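Local coordinates for protein N-alpha-acetyltransferase 35, NatC auxiliary subunit (Saccharomyces cerevisiae, PDB 6YGA) that serves as the auxiliary subunit of the NatC N-terminal acetyltransferase, which acetylates the N-terminal methionine of the L-A virus Gag protein, at residues 94-105 against 290-300. Numbering follows the deposited sequence.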
ATOM      1  N   ASP B  94       4.236   5.818 -29.353  1.00 69.71           N
ATOM      2  CA  ASP B  94       5.126   6.232 -28.274  1.00 69.48           C
ATOM      3  C   ASP B  94       4.345   6.620 -27.025  1.00 68.17           C
ATOM      4  O   ASP B  94       4.663   6.172 -25.918  1.00 67.12           O
ATOM      5  CB  ASP B  94       6.004   7.390 -28.735  1.00 72.88           C
ATOM      6  CG  ASP B  94       6.632   8.132 -27.580  1.00 73.65           C
ATOM      7  OD1 ASP B  94       7.451   7.526 -26.860  1.00 72.57           O
ATOM      8  OD2 ASP B  94       6.302   9.321 -27.391  1.00 75.55           O
ATOM      9  N   ARG B  95       3.321   7.462 -27.182  1.00 68.26           N
ATOM     10  CA  ARG B  95       2.557   7.906 -26.021  1.00 67.10           C
ATOM     11  C   ARG B  95       1.818   6.744 -25.371  1.00 65.85           C
ATOM     12  O   ARG B  95       1.679   6.696 -24.143  1.00 66.24           O
ATOM     13  CB  ARG B  95       1.585   9.014 -26.422  1.00 69.32           C
ATOM     14  CG  ARG B  95       0.599   9.386 -25.330  1.00 70.55           C
ATOM     15  CD  ARG B  95       0.126  10.818 -25.463  1.00 73.83           C
ATOM     16  NE  ARG B  95      -0.847  11.146 -24.428  1.00 72.95           N
ATOM     17  CZ  ARG B  95      -1.282  12.374 -24.168  1.00 75.15           C
ATOM     18  NH1 ARG B  95      -0.828  13.405 -24.867  1.00 77.93           N
ATOM     19  NH2 ARG B  95      -2.169  12.570 -23.204  1.00 74.48           N
ATOM     20  N   LEU B  96       1.346   5.791 -26.177  1.00 64.05           N
ATOM     21  CA  LEU B  96       0.675   4.624 -25.615  1.00 61.21           C
ATOM     22  C   LEU B  96       1.623   3.809 -24.741  1.00 59.42           C
ATOM     23  O   LEU B  96       1.233   3.337 -23.667  1.00 58.59           O
ATOM     24  CB  LEU B  96       0.095   3.764 -26.736  1.00 60.04           C
ATOM     25  CG  LEU B  96      -0.593   2.471 -26.295  1.00 56.25           C
ATOM     26  CD1 LEU B  96      -1.813   2.767 -25.437  1.00 53.39           C
ATOM     27  CD2 LEU B  96      -0.970   1.632 -27.503  1.00 56.36           C
ATOM     28  N   LEU B  97       2.874   3.638 -25.179  1.00 58.68           N
ATOM     29  CA  LEU B  97       3.847   2.916 -24.365  1.00 55.97           C
ATOM     30  C   LEU B  97       4.167   3.672 -23.081  1.00 55.58           C
ATOM     31  O   LEU B  97       4.324   3.059 -22.019  1.00 54.78           O
ATOM     32  CB  LEU B  97       5.125   2.656 -25.161  1.00 56.60           C
ATOM     33  CG  LEU B  97       5.076   1.492 -26.151  1.00 56.61           C
ATOM     34  CD1 LEU B  97       6.460   1.195 -26.712  1.00 58.80           C
ATOM     35  CD2 LEU B  97       4.489   0.259 -25.485  1.00 53.82           C
ATOM     36  N   ARG B  98       4.278   5.000 -23.155  1.00 57.11           N
ATOM     37  CA  ARG B  98       4.506   5.764 -21.933  1.00 57.56           C
ATOM     38  C   ARG B  98       3.252   5.806 -21.068  1.00 60.44           C
ATOM     39  O   ARG B  98       3.351   5.987 -19.848  1.00 60.78           O
ATOM     40  CB  ARG B  98       5.001   7.171 -22.269  1.00 55.82           C
ATOM     41  CG  ARG B  98       6.435   7.186 -22.786  1.00 55.83           C
ATOM     42  CD  ARG B  98       6.934   8.578 -23.148  1.00 56.81           C
ATOM     43  NE  ARG B  98       6.141   9.207 -24.199  1.00 55.65           N
ATOM     44  CZ  ARG B  98       5.414  10.306 -24.029  1.00 57.71           C
ATOM     45  NH1 ARG B  98       5.384  10.908 -22.847  1.00 56.00           N
ATOM     46  NH2 ARG B  98       4.723  10.809 -25.042  1.00 53.47           N
ATOM     47  N   CYS B  99       2.071   5.629 -21.670  1.00 61.37           N
ATOM     48  CA  CYS B  99       0.869   5.426 -20.869  1.00 61.17           C
ATOM     49  C   CYS B  99       0.942   4.109 -20.104  1.00 58.54           C
ATOM     50  O   CYS B  99       0.469   4.017 -18.966  1.00 58.27           O
ATOM     51  CB  CYS B  99      -0.376   5.467 -21.757  1.00 64.34           C
ATOM     52  SG  CYS B  99      -0.926   7.127 -22.221  1.00 70.17           S
ATOM     53  N   VAL B 100       1.535   3.080 -20.714  1.00 56.56           N
ATOM     54  CA  VAL B 100       1.730   1.809 -20.018  1.00 54.53           C
ATOM     55  C   VAL B 100       2.625   2.004 -18.799  1.00 54.30           C
ATOM     56  O   VAL B 100       2.352   1.468 -17.718  1.00 53.15           O
ATOM     57  CB  VAL B 100       2.303   0.754 -20.983  1.00 53.00           C
ATOM     58  CG1 VAL B 100       2.685  -0.515 -20.233  1.00 50.52           C
ATOM     59  CG2 VAL B 100       1.302   0.441 -22.090  1.00 51.73           C
ATOM     60  N   ILE B 101       3.692   2.793 -18.949  1.00 53.89           N
ATOM     61  CA  ILE B 101       4.605   3.047 -17.838  1.00 51.30           C
ATOM     62  C   ILE B 101       3.903   3.834 -16.737  1.00 48.84           C
ATOM     63  O   ILE B 101       4.010   3.503 -15.551  1.00 46.80           O
ATOM     64  CB  ILE B 101       5.864   3.777 -18.340  1.00 53.41           C
ATOM     65  CG1 ILE B 101       6.635   2.902 -19.334  1.00 54.20           C
ATOM     66  CG2 ILE B 101       6.756   4.181 -17.174  1.00 53.63           C
ATOM     67  CD1 ILE B 101       7.770   3.623 -20.043  1.00 53.98           C
ATOM     68  N   SER B 102       3.171   4.887 -17.115  1.00 49.78           N
ATOM     69  CA  SER B 102       2.446   5.688 -16.131  1.00 49.78           C
ATOM     70  C   SER B 102       1.452   4.836 -15.350  1.00 50.73           C
ATOM     71  O   SER B 102       1.242   5.051 -14.150  1.00 48.03           O
ATOM     72  CB  SER B 102       1.734   6.845 -16.835  1.00 49.57           C
ATOM     73  OG  SER B 102       1.076   7.700 -15.918  1.00 49.57           O
ATOM     74  N   TRP B 103       0.841   3.853 -16.016  1.00 50.70           N
ATOM     75  CA  TRP B 103      -0.139   2.987 -15.371  1.00 47.67           C
ATOM     76  C   TRP B 103       0.519   2.073 -14.339  1.00 46.74           C
ATOM     77  O   TRP B 103       0.083   2.012 -13.184  1.00 45.35           O
ATOM     78  CB  TRP B 103      -0.871   2.173 -16.441  1.00 45.48           C
ATOM     79  CG  TRP B 103      -1.754   1.079 -15.933  1.00 44.53           C
ATOM     80  CD1 TRP B 103      -2.505   1.088 -14.795  1.00 45.27           C
ATOM     81  CD2 TRP B 103      -1.979  -0.194 -16.552  1.00 44.66           C
ATOM     82  NE1 TRP B 103      -3.184  -0.100 -14.666  1.00 45.47           N
ATOM     83  CE2 TRP B 103      -2.877  -0.904 -15.732  1.00 44.22           C
ATOM     84  CE3 TRP B 103      -1.506  -0.801 -17.720  1.00 45.30           C
ATOM     85  CZ2 TRP B 103      -3.313  -2.187 -16.041  1.00 44.78           C
ATOM     86  CZ3 TRP B 103      -1.940  -2.075 -18.026  1.00 46.39           C
ATOM     87  CH2 TRP B 103      -2.834  -2.756 -17.190  1.00 47.57           C
ATOM     88  N   LEU B 104       1.580   1.367 -14.734  1.00 46.51           N
ATOM     89  CA  LEU B 104       2.187   0.342 -13.892  1.00 46.08           C
ATOM     90  C   LEU B 104       3.300   0.886 -13.000  1.00 45.46           C
ATOM     91  O   LEU B 104       3.358   0.555 -11.812  1.00 44.51           O
ATOM     92  CB  LEU B 104       2.728  -0.792 -14.768  1.00 47.87           C
ATOM     93  CG  LEU B 104       1.727  -1.399 -15.753  1.00 47.71           C
ATOM     94  CD1 LEU B 104       2.408  -2.380 -16.697  1.00 46.08           C
ATOM     95  CD2 LEU B 104       0.596  -2.077 -15.004  1.00 46.81           C
ATOM     96  N   ASN B 105       4.198   1.703 -13.557  1.00 44.11           N
ATOM     97  CA  ASN B 105       5.315   2.226 -12.775  1.00 43.08           C
ATOM     98  C   ASN B 105       4.877   3.351 -11.843  1.00 45.16           C
ATOM     99  O   ASN B 105       5.302   3.396 -10.683  1.00 47.81           O
ATOM    100  CB  ASN B 105       6.430   2.718 -13.702  1.00 43.64           C
ATOM    101  CG  ASN B 105       7.085   1.595 -14.484  1.00 42.63           C
ATOM    102  OD1 ASN B 105       6.441   0.933 -15.298  1.00 41.03           O
ATOM    103  ND2 ASN B 105       8.375   1.384 -14.251  1.00 44.25           N
ATOM    104  N   ILE B 290      -5.804  13.661 -16.689  1.00 67.43           N
ATOM    105  CA  ILE B 290      -4.687  12.822 -17.102  1.00 63.82           C
ATOM    106  C   ILE B 290      -3.408  13.359 -16.477  1.00 63.04           C
ATOM    107  O   ILE B 290      -3.076  14.540 -16.628  1.00 65.01           O
ATOM    108  CB  ILE B 290      -4.574  12.770 -18.633  1.00 63.82           C
ATOM    109  CG1 ILE B 290      -5.866  12.213 -19.236  1.00 61.38           C
ATOM    110  CG2 ILE B 290      -3.361  11.940 -19.050  1.00 62.86           C
ATOM    111  CD1 ILE B 290      -5.782  11.924 -20.712  1.00 61.25           C
ATOM    112  N   THR B 291      -2.689  12.491 -15.773  1.00 60.54           N
ATOM    113  CA  THR B 291      -1.450  12.881 -15.120  1.00 59.02           C
ATOM    114  C   THR B 291      -0.322  12.970 -16.141  1.00 56.85           C
ATOM    115  O   THR B 291      -0.341  12.294 -17.174  1.00 56.08           O
ATOM    116  CB  THR B 291      -1.097  11.881 -14.016  1.00 58.13           C
ATOM    117  OG1 THR B 291      -2.263  11.620 -13.227  1.00 60.54           O
ATOM    118  CG2 THR B 291      -0.005  12.426 -13.106  1.00 57.29           C
ATOM    119  N   LYS B 292       0.658  13.823 -15.846  1.00 57.10           N
ATOM    120  CA  LYS B 292       1.810  13.976 -16.725  1.00 60.55           C
ATOM    121  C   LYS B 292       2.514  12.640 -16.927  1.00 59.19           C
ATOM    122  O   LYS B 292       2.782  11.910 -15.969  1.00 58.93           O
ATOM    123  CB  LYS B 292       2.781  15.006 -16.148  1.00 63.89           C
ATOM    124  CG  LYS B 292       4.072  15.156 -16.940  1.00 65.82           C
ATOM    125  CD  LYS B 292       4.844  16.388 -16.498  1.00 69.95           C
ATOM    126  CE  LYS B 292       6.185  16.497 -17.210  1.00 73.71           C
ATOM    127  NZ  LYS B 292       7.134  15.430 -16.787  1.00 73.79           N
ATOM    128  N   LEU B 293       2.806  12.326 -18.182  1.00 58.85           N
ATOM    129  CA  LEU B 293       3.411  11.059 -18.549  1.00 57.20           C
ATOM    130  C   LEU B 293       4.923  11.106 -18.352  1.00 60.09           C
ATOM    131  O   LEU B 293       5.520  12.184 -18.301  1.00 62.39           O
ATOM    132  CB  LEU B 293       3.083  10.730 -20.002  1.00 56.11           C
ATOM    133  CG  LEU B 293       1.599  10.587 -20.344  1.00 56.75           C
ATOM    134  CD1 LEU B 293       1.395  10.557 -21.851  1.00 57.28           C
ATOM    135  CD2 LEU B 293       1.031   9.334 -19.702  1.00 56.48           C
ATOM    136  N   PRO B 294       5.568   9.945 -18.226  1.00 59.36           N
ATOM    137  CA  PRO B 294       7.034   9.924 -18.189  1.00 60.07           C
ATOM    138  C   PRO B 294       7.617  10.473 -19.483  1.00 64.81           C
ATOM    139  O   PRO B 294       6.981  10.436 -20.539  1.00 65.96           O
ATOM    140  CB  PRO B 294       7.367   8.437 -18.015  1.00 55.04           C
ATOM    141  CG  PRO B 294       6.148   7.847 -17.409  1.00 53.37           C
ATOM    142  CD  PRO B 294       4.991   8.612 -17.973  1.00 54.33           C
ATOM    143  N   THR B 295       8.845  10.983 -19.395  1.00 67.54           N
ATOM    144  CA  THR B 295       9.503  11.583 -20.549  1.00 71.85           C
ATOM    145  C   THR B 295      10.396  10.609 -21.309  1.00 71.64           C
ATOM    146  O   THR B 295      10.814  10.927 -22.428  1.00 73.43           O
ATOM    147  CB  THR B 295      10.334  12.800 -20.122  1.00 75.91           C
ATOM    148  OG1 THR B 295      11.451  12.370 -19.334  1.00 77.74           O
ATOM    149  CG2 THR B 295       9.486  13.768 -19.303  1.00 76.96           C
ATOM    150  N   ASP B 296      10.698   9.441 -20.742  1.00 69.90           N
ATOM    151  CA  ASP B 296      11.578   8.476 -21.388  1.00 69.42           C
ATOM    152  C   ASP B 296      11.032   7.067 -21.178  1.00 64.64           C
ATOM    153  O   ASP B 296       9.992   6.866 -20.544  1.00 60.37           O
ATOM    154  CB  ASP B 296      13.020   8.605 -20.872  1.00 72.48           C
ATOM    155  CG  ASP B 296      13.147   8.352 -19.373  1.00 73.39           C
ATOM    156  OD1 ASP B 296      12.188   7.870 -18.736  1.00 71.92           O
ATOM    157  OD2 ASP B 296      14.233   8.643 -18.829  1.00 75.48           O
ATOM    158  N   TYR B 297      11.755   6.082 -21.713  1.00 65.54           N
ATOM    159  CA  TYR B 297      11.390   4.679 -21.582  1.00 64.09           C
ATOM    160  C   TYR B 297      12.169   3.970 -20.480  1.00 63.35           C
ATOM    161  O   TYR B 297      12.248   2.737 -20.486  1.00 62.15           O
ATOM    162  CB  TYR B 297      11.597   3.944 -22.907  1.00 65.88           C
ATOM    163  CG  TYR B 297      10.547   4.205 -23.963  1.00 68.92           C
ATOM    164  CD1 TYR B 297       9.687   5.292 -23.876  1.00 70.12           C
ATOM    165  CD2 TYR B 297      10.412   3.351 -25.046  1.00 70.81           C
ATOM    166  CE1 TYR B 297       8.729   5.521 -24.846  1.00 71.63           C
ATOM    167  CE2 TYR B 297       9.462   3.570 -26.017  1.00 72.70           C
ATOM    168  CZ  TYR B 297       8.623   4.655 -25.915  1.00 72.45           C
ATOM    169  OH  TYR B 297       7.677   4.865 -26.890  1.00 71.94           O
ATOM    170  N   SER B 298      12.751   4.719 -19.539  1.00 63.83           N
ATOM    171  CA  SER B 298      13.529   4.100 -18.470  1.00 64.26           C
ATOM    172  C   SER B 298      12.691   3.174 -17.598  1.00 62.73           C
ATOM    173  O   SER B 298      13.245   2.267 -16.967  1.00 63.06           O
ATOM    174  CB  SER B 298      14.188   5.173 -17.602  1.00 64.99           C
ATOM    175  OG  SER B 298      15.293   5.762 -18.268  1.00 67.25           O
ATOM    176  N   GLY B 299      11.374   3.378 -17.548  1.00 59.91           N
ATOM    177  CA  GLY B 299      10.528   2.501 -16.757  1.00 59.17           C
ATOM    178  C   GLY B 299      10.516   1.071 -17.257  1.00 59.33           C
ATOM    179  O   GLY B 299      10.347   0.134 -16.470  1.00 59.54           O
ATOM    180  N   PHE B 300      10.691   0.880 -18.567  1.00 58.97           N
ATOM    181  CA  PHE B 300      10.769  -0.471 -19.112  1.00 57.19           C
ATOM    182  C   PHE B 300      12.027  -1.183 -18.631  1.00 54.93           C
ATOM    183  O   PHE B 300      12.019  -2.403 -18.424  1.00 52.65           O
ATOM    184  CB  PHE B 300      10.728  -0.426 -20.641  1.00 58.43           C
ATOM    185  CG  PHE B 300       9.377  -0.086 -21.205  1.00 57.34           C
ATOM    186  CD1 PHE B 300       8.239  -0.750 -20.770  1.00 54.17           C
ATOM    187  CD2 PHE B 300       9.244   0.900 -22.167  1.00 58.32           C
ATOM    188  CE1 PHE B 300       6.994  -0.439 -21.292  1.00 53.36           C
ATOM    189  CE2 PHE B 300       8.001   1.216 -22.691  1.00 57.73           C
ATOM    190  CZ  PHE B 300       6.876   0.547 -22.252  1.00 54.29           C
TER
HETATM  191  O   HOH W   1      -1.034   9.715 -16.923  1.00 46.33           O
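Arg98 ties helix 85-104 to residues 290-297, which cross it: Arg98 NH1 gives a nearly straight bond (2.8 Å, 161°) to Pro294 O, lying in the guanidinium plane. A bend at chi3 (-60°) turns the guanidinium back along the helix, where Arg98 NE and NH2 both reach Asp94 OD2 from one face of the carboxylate, NH2 at 3.2 Å as a salt bridge. The other carboxylate oxygen, Asp94 OD1, accepts from Tyr297 OH at 2.7 Å through its anti lone pair, so one acid fixes both the arginine and the phenol, and these bonds probably favour its charged form. Pro294, a compact apolar knob, sets CG against Ile101 CG2 (3.7 Å). Ile101 CD1 lies over one face of the Phe300 ring, a CH-pi contact 3.8 Å from the ring centroid. Leu293 forks across the helix, CD1 over a face of the Arg95 guanidinium and CD2 by Cys99 and Ser102. Gly299 has no CB to strike Ile101 CG2, and Gly299 O receives Asn105 ND2 at 3.2 Å. Further out, Asn258 OD1 accepts from Tyr297 N, Phe261 meets the tyrosine ring edge-to-face, and Ile223 touches Asp94, Leu97 and Tyr297. Extended residues 290-294, then a turn, strap helix 85-104 and lead into helix 298-311, within a largely helical scaffold.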